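Local coordinates for E3 SUMO-protein ligase SIZ1 (Saccharomyces cerevisiae, PDB 3I2D), which acts as a SUMO E3 ligase that promotes attachment of SUMO (Smt3) to septins and to PCNA, working with the conjugating enzyme UBC9 through its SP-RING zinc finger, at residues N108-P113 against H117-F122; V150-N155 against T172-P177; P218-Q223 against K264-K269; E208-K213 against I298-L303. All coordinates share one frame; numbering follows the deposited sequence.

Interaction 1 (N108-P113 against H117-F122)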
loop_
_atom_site.group_PDB
_atom_site.type_symbol
_atom_site.label_atom_id
_atom_site.label_comp_id
_atom_site.label_asym_id
_atom_site.label_seq_id
_atom_site.Cartn_x
_atom_site.Cartn_y
_atom_site.Cartn_z
ATOM N N ASN A 108 -15.686 -18.118 6.320
ATOM C CA ASN A 108 -14.876 -18.155 7.530
ATOM C C ASN A 108 -13.991 -16.925 7.731
ATOM O O ASN A 108 -14.238 -16.085 8.611
ATOM C CB ASN A 108 -14.003 -19.408 7.511
ATOM C CG ASN A 108 -14.810 -20.672 7.269
ATOM O OD1 ASN A 108 -14.247 -21.751 7.064
ATOM N ND2 ASN A 108 -16.136 -20.548 7.296
ATOM N N LEU A 109 -12.950 -16.833 6.914
ATOM C CA LEU A 109 -12.008 -15.733 6.990
ATOM C C LEU A 109 -12.693 -14.401 7.295
ATOM O O LEU A 109 -12.180 -13.583 8.062
ATOM C CB LEU A 109 -11.252 -15.625 5.665
ATOM C CG LEU A 109 -10.844 -16.930 4.967
ATOM C CD1 LEU A 109 -9.834 -16.630 3.841
ATOM C CD2 LEU A 109 -10.234 -17.882 5.985
ATOM N N LEU A 110 -13.863 -14.196 6.700
ATOM C CA LEU A 110 -14.607 -12.951 6.859
ATOM C C LEU A 110 -15.419 -12.829 8.147
ATOM O O LEU A 110 -15.585 -11.729 8.690
ATOM C CB LEU A 110 -15.532 -12.763 5.650
ATOM C CG LEU A 110 -14.915 -13.124 4.293
ATOM C CD1 LEU A 110 -15.916 -12.880 3.188
ATOM C CD2 LEU A 110 -13.663 -12.310 4.058
ATOM N N SER A 111 -15.918 -13.965 8.627
ATOM C CA SER A 111 -16.746 -14.028 9.831
ATOM C C SER A 111 -16.134 -13.444 11.113
ATOM O O SER A 111 -16.498 -12.336 11.526
ATOM C CB SER A 111 -17.155 -15.479 10.072
ATOM O OG SER A 111 -16.007 -16.303 10.120
ATOM N N ASN A 112 -15.223 -14.200 11.732
ATOM C CA ASN A 112 -14.541 -13.818 12.981
ATOM C C ASN A 112 -14.505 -12.308 13.299
ATOM O O ASN A 112 -14.350 -11.479 12.397
ATOM C CB ASN A 112 -13.108 -14.376 12.956
ATOM C CG ASN A 112 -12.392 -14.239 14.298
ATOM O OD1 ASN A 112 -12.866 -14.738 15.321
ATOM N ND2 ASN A 112 -11.239 -13.571 14.294
ATOM N N PRO A 113 -14.650 -11.936 14.595
ATOM C CA PRO A 113 -14.632 -10.533 15.042
ATOM C C PRO A 113 -13.276 -9.840 14.859
ATOM O O PRO A 113 -13.214 -8.637 14.586
ATOM C CB PRO A 113 -15.039 -10.633 16.515
ATOM C CG PRO A 113 -14.522 -11.970 16.922
ATOM C CD PRO A 113 -14.922 -12.830 15.737
ATOM N N HIS A 117 -9.458 -10.506 7.400
ATOM C CA HIS A 117 -9.858 -10.781 6.029
ATOM C C HIS A 117 -11.059 -9.971 5.617
ATOM O O HIS A 117 -11.939 -9.695 6.430
ATOM C CB HIS A 117 -10.154 -12.260 5.855
ATOM C CG HIS A 117 -8.940 -13.122 5.958
ATOM N ND1 HIS A 117 -8.290 -13.349 7.153
ATOM C CD2 HIS A 117 -8.206 -13.742 5.002
ATOM C CE1 HIS A 117 -7.204 -14.068 6.927
ATOM N NE2 HIS A 117 -7.129 -14.318 5.631
ATOM N N ARG A 118 -11.104 -9.591 4.347
ATOM C CA ARG A 118 -12.217 -8.783 3.869
ATOM C C ARG A 118 -12.525 -9.052 2.410
ATOM O O ARG A 118 -11.650 -9.468 1.655
ATOM C CB ARG A 118 -11.896 -7.305 4.067
ATOM C CG ARG A 118 -11.275 -7.006 5.418
ATOM C CD ARG A 118 -12.052 -5.946 6.150
ATOM N NE ARG A 118 -13.464 -6.286 6.247
ATOM C CZ ARG A 118 -14.397 -5.451 6.693
ATOM N NH1 ARG A 118 -14.063 -4.225 7.087
ATOM N NH2 ARG A 118 -15.667 -5.834 6.735
ATOM N N LEU A 119 -13.772 -8.816 2.015
ATOM C CA LEU A 119 -14.194 -9.035 0.633
ATOM C C LEU A 119 -14.142 -7.708 -0.135
ATOM O O LEU A 119 -14.978 -6.831 0.069
ATOM C CB LEU A 119 -15.613 -9.580 0.612
ATOM C CG LEU A 119 -16.068 -10.437 -0.564
ATOM C CD1 LEU A 119 -17.485 -10.014 -0.883
ATOM C CD2 LEU A 119 -15.154 -10.275 -1.775
ATOM N N TYR A 120 -13.156 -7.562 -1.010
ATOM C CA TYR A 120 -13.000 -6.331 -1.769
ATOM C C TYR A 120 -13.470 -6.462 -3.208
ATOM O O TYR A 120 -13.291 -7.495 -3.850
ATOM C CB TYR A 120 -11.529 -5.894 -1.766
ATOM C CG TYR A 120 -11.070 -5.193 -0.509
ATOM C CD1 TYR A 120 -11.899 -5.100 0.614
ATOM C CD2 TYR A 120 -9.814 -4.587 -0.450
ATOM C CE1 TYR A 120 -11.492 -4.416 1.758
ATOM C CE2 TYR A 120 -9.393 -3.902 0.691
ATOM C CZ TYR A 120 -10.238 -3.820 1.784
ATOM O OH TYR A 120 -9.835 -3.129 2.902
ATOM N N LEU A 121 -14.091 -5.415 -3.718
ATOM C CA LEU A 121 -14.505 -5.451 -5.099
ATOM C C LEU A 121 -13.531 -4.530 -5.832
ATOM O O LEU A 121 -13.279 -3.400 -5.398
ATOM C CB LEU A 121 -15.928 -4.953 -5.237
ATOM C CG LEU A 121 -16.461 -4.928 -6.663
ATOM C CD1 LEU A 121 -16.356 -6.311 -7.296
ATOM C CD2 LEU A 121 -17.894 -4.429 -6.623
ATOM N N PHE A 122 -12.943 -5.036 -6.910
ATOM C CA PHE A 122 -11.998 -4.256 -7.702
ATOM C C PHE A 122 -12.608 -3.941 -9.051
ATOM O O PHE A 122 -13.525 -4.628 -9.505
ATOM C CB PHE A 122 -10.691 -5.023 -7.951
ATOM C CG PHE A 122 -9.820 -5.154 -6.743
ATOM C CD1 PHE A 122 -10.168 -6.011 -5.707
ATOM C CD2 PHE A 122 -8.654 -4.411 -6.635
ATOM C CE1 PHE A 122 -9.375 -6.124 -4.592
ATOM C CE2 PHE A 122 -7.851 -4.516 -5.518
ATOM C CZ PHE A 122 -8.211 -5.376 -4.495
#

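Interaction 2 (V150-N155 against T172-P177)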
loop_
_atom_site.group_PDB
_atom_site.type_symbol
_atom_site.label_atom_id
_atom_site.label_comp_id
_atom_site.label_asym_id
_atom_site.label_seq_id
_atom_site.Cartn_x
_atom_site.Cartn_y
_atom_site.Cartn_z
ATOM N N VAL A 150 -28.007 -2.536 0.067
ATOM C CA VAL A 150 -27.419 -1.432 0.837
ATOM C C VAL A 150 -26.324 -0.739 0.022
ATOM O O VAL A 150 -25.473 -1.401 -0.586
ATOM C CB VAL A 150 -26.769 -1.913 2.156
ATOM C CG1 VAL A 150 -26.427 -0.711 3.033
ATOM C CG2 VAL A 150 -27.693 -2.865 2.881
ATOM N N GLN A 151 -26.337 0.592 0.016
ATOM C CA GLN A 151 -25.329 1.335 -0.729
ATOM C C GLN A 151 -24.016 1.357 0.028
ATOM O O GLN A 151 -23.969 1.699 1.203
ATOM C CB GLN A 151 -25.757 2.775 -0.997
ATOM C CG GLN A 151 -24.855 3.440 -2.035
ATOM C CD GLN A 151 -24.952 4.951 -2.049
ATOM O OE1 GLN A 151 -24.400 5.628 -1.179
ATOM N NE2 GLN A 151 -25.661 5.488 -3.036
ATOM N N ILE A 152 -22.946 1.006 -0.674
ATOM C CA ILE A 152 -21.612 0.956 -0.101
ATOM C C ILE A 152 -20.809 2.239 -0.319
ATOM O O ILE A 152 -20.392 2.542 -1.436
ATOM C CB ILE A 152 -20.852 -0.233 -0.695
ATOM C CG1 ILE A 152 -21.523 -1.524 -0.244
ATOM C CG2 ILE A 152 -19.397 -0.196 -0.292
ATOM C CD1 ILE A 152 -21.048 -2.721 -0.999
ATOM N N LYS A 153 -20.608 2.986 0.764
ATOM C CA LYS A 153 -19.840 4.229 0.736
ATOM C C LYS A 153 -18.435 3.843 0.292
ATOM O O LYS A 153 -17.965 2.759 0.626
ATOM C CB LYS A 153 -19.799 4.840 2.146
ATOM C CG LYS A 153 -19.033 6.161 2.275
ATOM C CD LYS A 153 -19.173 6.736 3.690
ATOM C CE LYS A 153 -18.417 8.047 3.849
ATOM N NZ LYS A 153 -18.592 8.623 5.212
ATOM N N ASP A 154 -17.767 4.704 -0.465
ATOM C CA ASP A 154 -16.417 4.377 -0.919
ATOM C C ASP A 154 -15.414 4.566 0.218
ATOM O O ASP A 154 -14.452 5.330 0.106
ATOM C CB ASP A 154 -16.031 5.246 -2.124
ATOM C CG ASP A 154 -16.981 5.068 -3.309
ATOM O OD1 ASP A 154 -17.274 3.905 -3.676
ATOM O OD2 ASP A 154 -17.419 6.097 -3.876
ATOM N N ASN A 155 -15.647 3.849 1.313
ATOM C CA ASN A 155 -14.791 3.937 2.485
ATOM C C ASN A 155 -14.263 2.580 2.965
ATOM O O ASN A 155 -15.036 1.695 3.358
ATOM C CB ASN A 155 -15.554 4.624 3.619
ATOM C CG ASN A 155 -14.833 5.850 4.149
ATOM O OD1 ASN A 155 -13.813 5.742 4.831
ATOM N ND2 ASN A 155 -15.359 7.029 3.825
ATOM N N THR A 172 -17.745 -6.645 2.583
ATOM C CA THR A 172 -17.811 -7.419 3.814
ATOM C C THR A 172 -18.849 -7.134 4.890
ATOM O O THR A 172 -19.554 -8.046 5.318
ATOM C CB THR A 172 -16.456 -7.440 4.464
ATOM O OG1 THR A 172 -15.456 -7.495 3.436
ATOM C CG2 THR A 172 -16.325 -8.664 5.341
ATOM N N PRO A 173 -18.958 -5.885 5.353
ATOM C CA PRO A 173 -19.960 -5.621 6.391
ATOM C C PRO A 173 -21.421 -5.761 5.963
ATOM O O PRO A 173 -22.318 -5.596 6.785
ATOM C CB PRO A 173 -19.629 -4.194 6.838
ATOM C CG PRO A 173 -19.078 -3.567 5.602
ATOM C CD PRO A 173 -18.167 -4.675 5.066
ATOM N N HIS A 174 -21.671 -6.074 4.696
ATOM C CA HIS A 174 -23.048 -6.198 4.210
ATOM C C HIS A 174 -23.380 -7.567 3.646
ATOM O O HIS A 174 -24.413 -7.745 2.999
ATOM C CB HIS A 174 -23.326 -5.132 3.151
ATOM C CG HIS A 174 -22.982 -3.752 3.602
ATOM N ND1 HIS A 174 -23.703 -3.092 4.573
ATOM C CD2 HIS A 174 -21.941 -2.946 3.289
ATOM C CE1 HIS A 174 -23.115 -1.940 4.843
ATOM N NE2 HIS A 174 -22.043 -1.829 4.079
ATOM N N LEU A 175 -22.503 -8.536 3.874
ATOM C CA LEU A 175 -22.771 -9.886 3.401
ATOM C C LEU A 175 -23.906 -10.441 4.261
ATOM O O LEU A 175 -24.089 -10.010 5.407
ATOM C CB LEU A 175 -21.535 -10.777 3.561
ATOM C CG LEU A 175 -20.402 -10.645 2.544
ATOM C CD1 LEU A 175 -19.251 -11.532 2.973
ATOM C CD2 LEU A 175 -20.888 -11.043 1.157
ATOM N N LYS A 176 -24.678 -11.374 3.705
ATOM C CA LYS A 176 -25.765 -11.998 4.450
ATOM C C LYS A 176 -25.184 -13.229 5.162
ATOM O O LYS A 176 -24.042 -13.615 4.893
ATOM C CB LYS A 176 -26.899 -12.397 3.502
ATOM C CG LYS A 176 -27.826 -11.247 3.124
ATOM C CD LYS A 176 -28.933 -11.719 2.177
ATOM C CE LYS A 176 -29.926 -10.603 1.858
ATOM N NZ LYS A 176 -30.515 -10.034 3.100
ATOM N N PRO A 177 -25.949 -13.844 6.092
ATOM C CA PRO A 177 -25.503 -15.028 6.846
ATOM C C PRO A 177 -25.167 -16.289 6.037
ATOM O O PRO A 177 -25.903 -16.681 5.135
ATOM C CB PRO A 177 -26.650 -15.256 7.828
ATOM C CG PRO A 177 -27.155 -13.854 8.088
ATOM C CD PRO A 177 -27.188 -13.294 6.681
#

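Interaction 3 (P218-Q223 against K264-K269). With ZN (zinc ion), chain B.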
loop_
_atom_site.group_PDB
_atom_site.type_symbol
_atom_site.label_atom_id
_atom_site.label_comp_id
_atom_site.label_asym_id
_atom_site.label_seq_id
_atom_site.Cartn_x
_atom_site.Cartn_y
_atom_site.Cartn_z
ATOM N N PRO A 218 18.181 -6.541 6.632
ATOM C CA PRO A 218 19.549 -6.159 7.001
ATOM C C PRO A 218 19.593 -4.663 7.277
ATOM O O PRO A 218 19.242 -3.864 6.413
ATOM C CB PRO A 218 20.353 -6.533 5.760
ATOM C CG PRO A 218 19.621 -7.719 5.237
ATOM C CD PRO A 218 18.173 -7.322 5.379
ATOM N N LYS A 219 19.995 -4.271 8.477
ATOM C CA LYS A 219 20.039 -2.850 8.761
ATOM C C LYS A 219 21.106 -2.145 7.928
ATOM O O LYS A 219 21.767 -2.764 7.106
ATOM C CB LYS A 219 20.248 -2.603 10.259
ATOM C CG LYS A 219 21.290 -3.447 10.923
ATOM C CD LYS A 219 21.386 -3.112 12.421
ATOM C CE LYS A 219 20.227 -3.688 13.231
ATOM N NZ LYS A 219 18.925 -3.226 12.718
ATOM N N ILE A 220 21.230 -0.839 8.103
ATOM C CA ILE A 220 22.229 -0.067 7.391
ATOM C C ILE A 220 23.285 0.043 8.478
ATOM O O ILE A 220 23.131 0.796 9.440
ATOM C CB ILE A 220 21.675 1.323 7.008
ATOM C CG1 ILE A 220 20.476 1.152 6.079
ATOM C CG2 ILE A 220 22.737 2.167 6.321
ATOM C CD1 ILE A 220 19.715 2.430 5.855
ATOM N N ILE A 221 24.347 -0.738 8.323
ATOM C CA ILE A 221 25.415 -0.803 9.310
ATOM C C ILE A 221 26.153 0.513 9.519
ATOM O O ILE A 221 26.246 1.345 8.611
ATOM C CB ILE A 221 26.404 -1.956 8.951
ATOM C CG1 ILE A 221 27.186 -1.632 7.680
ATOM C CG2 ILE A 221 25.611 -3.239 8.698
ATOM C CD1 ILE A 221 28.047 -2.788 7.181
ATOM N N LYS A 222 26.668 0.692 10.732
ATOM C CA LYS A 222 27.384 1.902 11.108
ATOM C C LYS A 222 28.516 2.291 10.158
ATOM O O LYS A 222 28.702 3.468 9.856
ATOM C CB LYS A 222 27.929 1.754 12.528
ATOM C CG LYS A 222 26.888 1.302 13.546
ATOM C CD LYS A 222 27.481 1.201 14.932
ATOM C CE LYS A 222 27.953 2.560 15.408
ATOM N NZ LYS A 222 28.705 2.470 16.695
ATOM N N GLN A 223 29.284 1.314 9.691
ATOM C CA GLN A 223 30.379 1.627 8.783
ATOM C C GLN A 223 29.886 2.466 7.617
ATOM O O GLN A 223 30.521 3.454 7.260
ATOM C CB GLN A 223 31.048 0.350 8.263
ATOM C CG GLN A 223 32.051 -0.292 9.230
ATOM C CD GLN A 223 31.415 -0.755 10.541
ATOM O OE1 GLN A 223 30.316 -1.323 10.553
ATOM N NE2 GLN A 223 32.114 -0.530 11.646
ATOM N N LYS A 264 15.245 4.506 6.500
ATOM C CA LYS A 264 15.319 5.178 5.210
ATOM C C LYS A 264 15.634 4.092 4.209
ATOM O O LYS A 264 16.062 3.009 4.603
ATOM C CB LYS A 264 16.440 6.230 5.211
ATOM C CG LYS A 264 17.832 5.680 5.527
ATOM C CD LYS A 264 18.796 6.808 5.908
ATOM C CE LYS A 264 20.166 6.263 6.254
ATOM N NZ LYS A 264 21.034 7.331 6.845
ATOM N N SER A 265 15.402 4.371 2.930
ATOM C CA SER A 265 15.704 3.410 1.873
ATOM C C SER A 265 17.206 3.289 1.835
ATOM O O SER A 265 17.924 4.256 2.130
ATOM C CB SER A 265 15.225 3.924 0.504
ATOM O OG SER A 265 15.466 2.978 -0.538
ATOM N N ILE A 266 17.696 2.110 1.486
ATOM C CA ILE A 266 19.135 1.918 1.386
ATOM C C ILE A 266 19.616 2.813 0.227
ATOM O O ILE A 266 20.807 3.131 0.105
ATOM C CB ILE A 266 19.452 0.445 1.121
ATOM C CG1 ILE A 266 18.861 0.017 -0.223
ATOM C CG2 ILE A 266 18.887 -0.404 2.261
ATOM C CD1 ILE A 266 19.023 -1.459 -0.515
ATOM N N ASN A 267 18.658 3.242 -0.596
ATOM C CA ASN A 267 18.924 4.123 -1.722
ATOM C C ASN A 267 18.930 5.599 -1.322
ATOM O O ASN A 267 19.186 6.471 -2.158
ATOM C CB ASN A 267 17.882 3.915 -2.820
ATOM C CG ASN A 267 17.934 2.524 -3.409
ATOM O OD1 ASN A 267 18.953 1.844 -3.316
ATOM N ND2 ASN A 267 16.838 2.095 -4.031
ATOM N N CYS A 268 18.649 5.893 -0.056
ATOM C CA CYS A 268 18.635 7.286 0.380
ATOM C C CYS A 268 20.032 7.844 0.650
ATOM O O CYS A 268 20.859 7.213 1.304
ATOM C CB CYS A 268 17.739 7.466 1.621
ATOM S SG CYS A 268 15.919 7.595 1.294
ATOM N N LYS A 269 20.288 9.032 0.114
ATOM C CA LYS A 269 21.566 9.708 0.292
ATOM C C LYS A 269 21.404 10.821 1.310
ATOM O O LYS A 269 21.277 11.991 0.955
ATOM C CB LYS A 269 22.054 10.305 -1.029
ATOM C CG LYS A 269 22.733 9.326 -1.968
ATOM C CD LYS A 269 21.762 8.427 -2.709
ATOM C CE LYS A 269 22.532 7.395 -3.540
ATOM N NZ LYS A 269 23.573 8.029 -4.416
HETATM ZN ZN ZN B . 15.438 9.638 1.578
#

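Interaction 4 (E208-K213 against I298-L303)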
loop_
_atom_site.group_PDB
_atom_site.type_symbol
_atom_site.label_atom_id
_atom_site.label_comp_id
_atom_site.label_asym_id
_atom_site.label_seq_id
_atom_site.Cartn_x
_atom_site.Cartn_y
_atom_site.Cartn_z
ATOM N N GLU A 208 2.028 -2.417 11.547
ATOM C CA GLU A 208 2.998 -3.038 12.457
ATOM C C GLU A 208 3.480 -4.385 11.937
ATOM O O GLU A 208 4.575 -4.821 12.267
ATOM C CB GLU A 208 2.436 -3.180 13.886
ATOM C CG GLU A 208 0.937 -3.068 13.993
ATOM C CD GLU A 208 0.430 -1.635 13.865
ATOM O OE1 GLU A 208 -0.618 -1.438 13.200
ATOM O OE2 GLU A 208 1.063 -0.715 14.444
ATOM N N GLN A 209 2.679 -5.050 11.119
ATOM C CA GLN A 209 3.129 -6.319 10.559
ATOM C C GLN A 209 4.249 -6.000 9.593
ATOM O O GLN A 209 5.284 -6.641 9.619
ATOM C CB GLN A 209 2.034 -7.015 9.780
ATOM C CG GLN A 209 0.882 -7.487 10.582
ATOM C CD GLN A 209 0.050 -8.442 9.775
ATOM O OE1 GLN A 209 0.572 -9.434 9.268
ATOM N NE2 GLN A 209 -1.243 -8.158 9.640
ATOM N N LEU A 210 4.030 -5.008 8.733
ATOM C CA LEU A 210 5.048 -4.604 7.772
ATOM C C LEU A 210 6.293 -4.102 8.481
ATOM O O LEU A 210 7.398 -4.297 7.977
ATOM C CB LEU A 210 4.535 -3.505 6.855
ATOM C CG LEU A 210 3.456 -3.870 5.854
ATOM C CD1 LEU A 210 3.274 -2.707 4.914
ATOM C CD2 LEU A 210 3.848 -5.104 5.082
ATOM N N LEU A 211 6.119 -3.442 9.631
ATOM C CA LEU A 211 7.269 -2.945 10.398
ATOM C C LEU A 211 8.169 -4.127 10.706
ATOM O O LEU A 211 9.396 -4.009 10.728
ATOM C CB LEU A 211 6.853 -2.312 11.725
ATOM C CG LEU A 211 8.057 -1.989 12.619
ATOM C CD1 LEU A 211 8.817 -0.802 12.040
ATOM C CD2 LEU A 211 7.609 -1.680 14.043
ATOM N N GLU A 212 7.560 -5.280 10.943
ATOM C CA GLU A 212 8.351 -6.442 11.248
ATOM C C GLU A 212 9.240 -6.812 10.074
ATOM O O GLU A 212 10.371 -7.235 10.269
ATOM C CB GLU A 212 7.456 -7.608 11.638
ATOM C CG GLU A 212 8.137 -8.542 12.624
ATOM C CD GLU A 212 8.754 -7.789 13.806
ATOM O OE1 GLU A 212 8.013 -7.053 14.503
ATOM O OE2 GLU A 212 9.979 -7.939 14.035
ATOM N N LYS A 213 8.736 -6.649 8.855
ATOM C CA LYS A 213 9.525 -6.959 7.669
ATOM C C LYS A 213 10.710 -6.010 7.560
ATOM O O LYS A 213 11.790 -6.400 7.119
ATOM C CB LYS A 213 8.673 -6.855 6.412
ATOM C CG LYS A 213 7.767 -8.055 6.179
ATOM C CD LYS A 213 7.082 -7.990 4.814
ATOM C CE LYS A 213 8.014 -7.400 3.742
ATOM N NZ LYS A 213 9.412 -7.949 3.770
ATOM N N ILE A 298 10.654 5.208 -2.907
ATOM C CA ILE A 298 11.223 4.116 -2.137
ATOM C C ILE A 298 10.249 2.963 -2.119
ATOM O O ILE A 298 9.033 3.168 -2.165
ATOM C CB ILE A 298 11.540 4.541 -0.682
ATOM C CG1 ILE A 298 10.263 4.790 0.091
ATOM C CG2 ILE A 298 12.364 5.820 -0.656
ATOM C CD1 ILE A 298 10.566 5.338 1.464
ATOM N N ALA A 299 10.785 1.749 -2.078
ATOM C CA ALA A 299 9.945 0.562 -2.048
ATOM C C ALA A 299 10.087 -0.055 -0.673
ATOM O O ALA A 299 11.148 0.043 -0.067
ATOM C CB ALA A 299 10.385 -0.420 -3.109
ATOM N N LEU A 300 9.021 -0.685 -0.191
ATOM C CA LEU A 300 9.000 -1.321 1.123
ATOM C C LEU A 300 10.200 -2.252 1.343
ATOM O O LEU A 300 10.808 -2.254 2.415
ATOM C CB LEU A 300 7.682 -2.089 1.286
ATOM C CG LEU A 300 7.151 -2.375 2.697
ATOM C CD1 LEU A 300 7.883 -3.539 3.324
ATOM C CD2 LEU A 300 7.308 -1.139 3.556
ATOM N N GLU A 301 10.547 -3.031 0.323
ATOM C CA GLU A 301 11.668 -3.965 0.412
ATOM C C GLU A 301 13.022 -3.307 0.652
ATOM O O GLU A 301 13.944 -3.950 1.151
ATOM C CB GLU A 301 11.750 -4.828 -0.850
ATOM C CG GLU A 301 11.557 -4.069 -2.147
ATOM C CD GLU A 301 10.107 -4.091 -2.631
ATOM O OE1 GLU A 301 9.198 -3.673 -1.865
ATOM O OE2 GLU A 301 9.885 -4.530 -3.786
ATOM N N ASN A 302 13.147 -2.034 0.305
ATOM C CA ASN A 302 14.408 -1.320 0.493
ATOM C C ASN A 302 14.469 -0.532 1.785
ATOM O O ASN A 302 15.451 0.164 2.044
ATOM C CB ASN A 302 14.638 -0.359 -0.662
ATOM C CG ASN A 302 14.888 -1.074 -1.957
ATOM O OD1 ASN A 302 14.989 -0.449 -3.011
ATOM N ND2 ASN A 302 14.999 -2.393 -1.892
ATOM N N LEU A 303 13.419 -0.635 2.593
ATOM C CA LEU A 303 13.359 0.096 3.845
ATOM C C LEU A 303 14.111 -0.684 4.926
ATOM O O LEU A 303 13.777 -1.833 5.218
ATOM C CB LEU A 303 11.895 0.307 4.237
ATOM C CG LEU A 303 11.528 1.507 5.117
ATOM C CD1 LEU A 303 11.906 2.792 4.403
ATOM C CD2 LEU A 303 10.030 1.504 5.414
#

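Interaction 1 (N108-P113 against H117-F122)
Leu109 and Leu110, on helix 104-111, take hold of the start of strand 117-125 by different means, one through a ring and the other through the backbone. His117 gives up more surface than any other residue here. Its imidazole presents one face to Leu109, whose CB sits over the base of the ring, 3.4 Å from CG of His117. Beyond CB, the leucine runs on toward the CD2 side of the imidazole, where its CD1 ends 3.5 Å from CD2 of His117. With chi1 at -68°, CG of His117 is anti to its own carbonyl carbon, which swings the ring back toward the helix and away from the next residues of the strand. Leu110 instead sends CD2 onto the peptide that joins His117 to Arg118, 3.7 Å from N of Arg118. Its other methyl, CD1, reaches CB of Leu119 at 4.2 Å. Leu109 also rests on Gln77 and Arg78 of strand 74-90, and Leu119 packs on Ile80 and Leu83 of the same strand. The helix is thus packed on the four-stranded antiparallel sheet of the PINIT domain, in which 117-125 is an inner strand. No hydrogen bond crosses the contact. His117 spends its ring face on aliphatic carbon, while NE2 makes a weak hydrogen bond with the Gln77 side chain, and the charged end of Arg118 turns to Asp170. Cohesion between helix and strand therefore depends on fit and burial of carbon, with the polar ends of His117 and Arg118 engaged outside the two segments.

Interaction 2 (V150-N155 against T172-P177)
His174, in the loop that follows strand 169-170, extends its imidazole toward Val150 and Ile152 and meets both with the ring alone. Its CB leaves the backbone in the direction of the opposing segment, and chi1 of -52° sets CG beside the backbone N, carrying the ring up to both aliphatic residues, which meet it from the same side. On the ND1 side of the ring, ND1 lies 3.9 Å from CG1 of Val150 and 4.1 Å from its CB, and the neighbouring CE1 is 4.0 Å from that CG1; on the CD2 side, CD2 approaches CG1 of Ile152 at 3.8 Å. The valine lies across the histidine at about a right angle, whereas the isoleucine runs alongside it with the opposite sense. Val150 can offer CG1 because this methyl is anti to its backbone N (chi1 -169°). Ile152 also packs on Leu145 and Cys147 of strand 143-147, and the histidine also touches Cys147, so the loop settles against the edge of the PINIT domain's second antiparallel sheet, where 150-151 is the outermost strand. A hydrogen bond from the Asn148 side chain to O of His174 fastens the same loop. Between the two segments the exchange is van der Waals contact of a polar ring with branched aliphatic carbon. Such a contact is modest in area and undemanding in direction, holding a loop to a sheet edge without a hydrogen bond across it.

Interaction 3 (P218-Q223 against K264-K269)
Ile220 and Lys264 carry the apolar part of this contact. The isoleucine points at the opposing segment, and its terminal CD1 rests on the hydrocarbon stem of the lysine, 3.8 Å from CG and 3.9 Å from CE of Lys264. The two side chains meet at about a right angle. CG1 of Ile220 more loosely approaches CG2 of Ile266, at 4.4 Å, and both isoleucines also touch Ala304 of strand 303-305. In this way the lead-in to helix 222-234 is laid along the small antiparallel sheet of the SP-RING zinc finger, a RING-like fold in which 262-265 is the central strand. The polar interactions lie beside this layer. Lys264 is extended beyond CG, which carries NZ past the isoleucine to hydrogen-bond with the backbone O of His270, so the lysine secures the main chain of a zinc ligand. After the strand, a type I turn runs from Ser265 to Cys268, closed by the bond from N of Cys268 to O of Ser265 (2.8 Å). Metal binding comes last: SG of Cys268 holds the zinc ion at 2.1 Å, and His270, Cys291 and Cys294 complete the site.

Interaction 4 (E208-K213 against I298-L303)
Leu300 makes a small, mostly buried apolar contact with Leu210 and Lys213, joining helix 207-215, which comes just after the last strand of the PINIT sheet, to a single 3-10 turn in the SP-RING zinc finger. The leucine is the projecting element. Its CG is anti to the backbone N, with chi1 at -156°, and the branched end is thereby directed out of the turn at the helix. There the methyl CD1 of Leu300 lies 3.9 Å from CE of Lys213, whose chain kinks in its outer half and passes over the leucine at about a right angle. It is the aliphatic carbon of the lysine that does the touching. One turn earlier on the helix, CD1 of Leu210 stands 4.5 Å from CG of Leu300, a looser approach on the more deeply buried side. Leu280 of helix 276-285 packs on both leucines and extends the apolar cluster, while Glu208 hydrogen-bonds to His281 of that helix. The turn beneath Leu300 owes its shape to i to i+3 backbone bonds: N of Asn302 to O of Ala299 at 2.9 Å, and N of Leu303 to O of Leu300 at 3.1 Å. The leucine's side chain is about 14 Å from the zinc ion, well away from the metal ligands. What results is a helix docked through aliphatic carbon onto a RING-like zinc finger, at the passage from the PINIT sheet to the SP-RING.

The four contacts fall into two pairs, one in the PINIT domain and one at the SP-RING end. Interactions 1 and 2 have centres about 11 Å apart, and a probable hydrogen bond of 2.6 Å between N of Leu119 and OG1 of Thr172 joins them. Interactions 3 and 4, about 13 Å apart between centres, meet in the SP-RING part, where N of Ile266 probably bonds to O of Asn302 at 3.0 Å. Only interaction 3 contains a zinc ligand, and along the chain it is nested within the loop that interaction 4 closes. The centres of interactions 2 and 3 are about 43 Å apart; interaction 4 lies between, its nearest atoms about 9 Å from interaction 1.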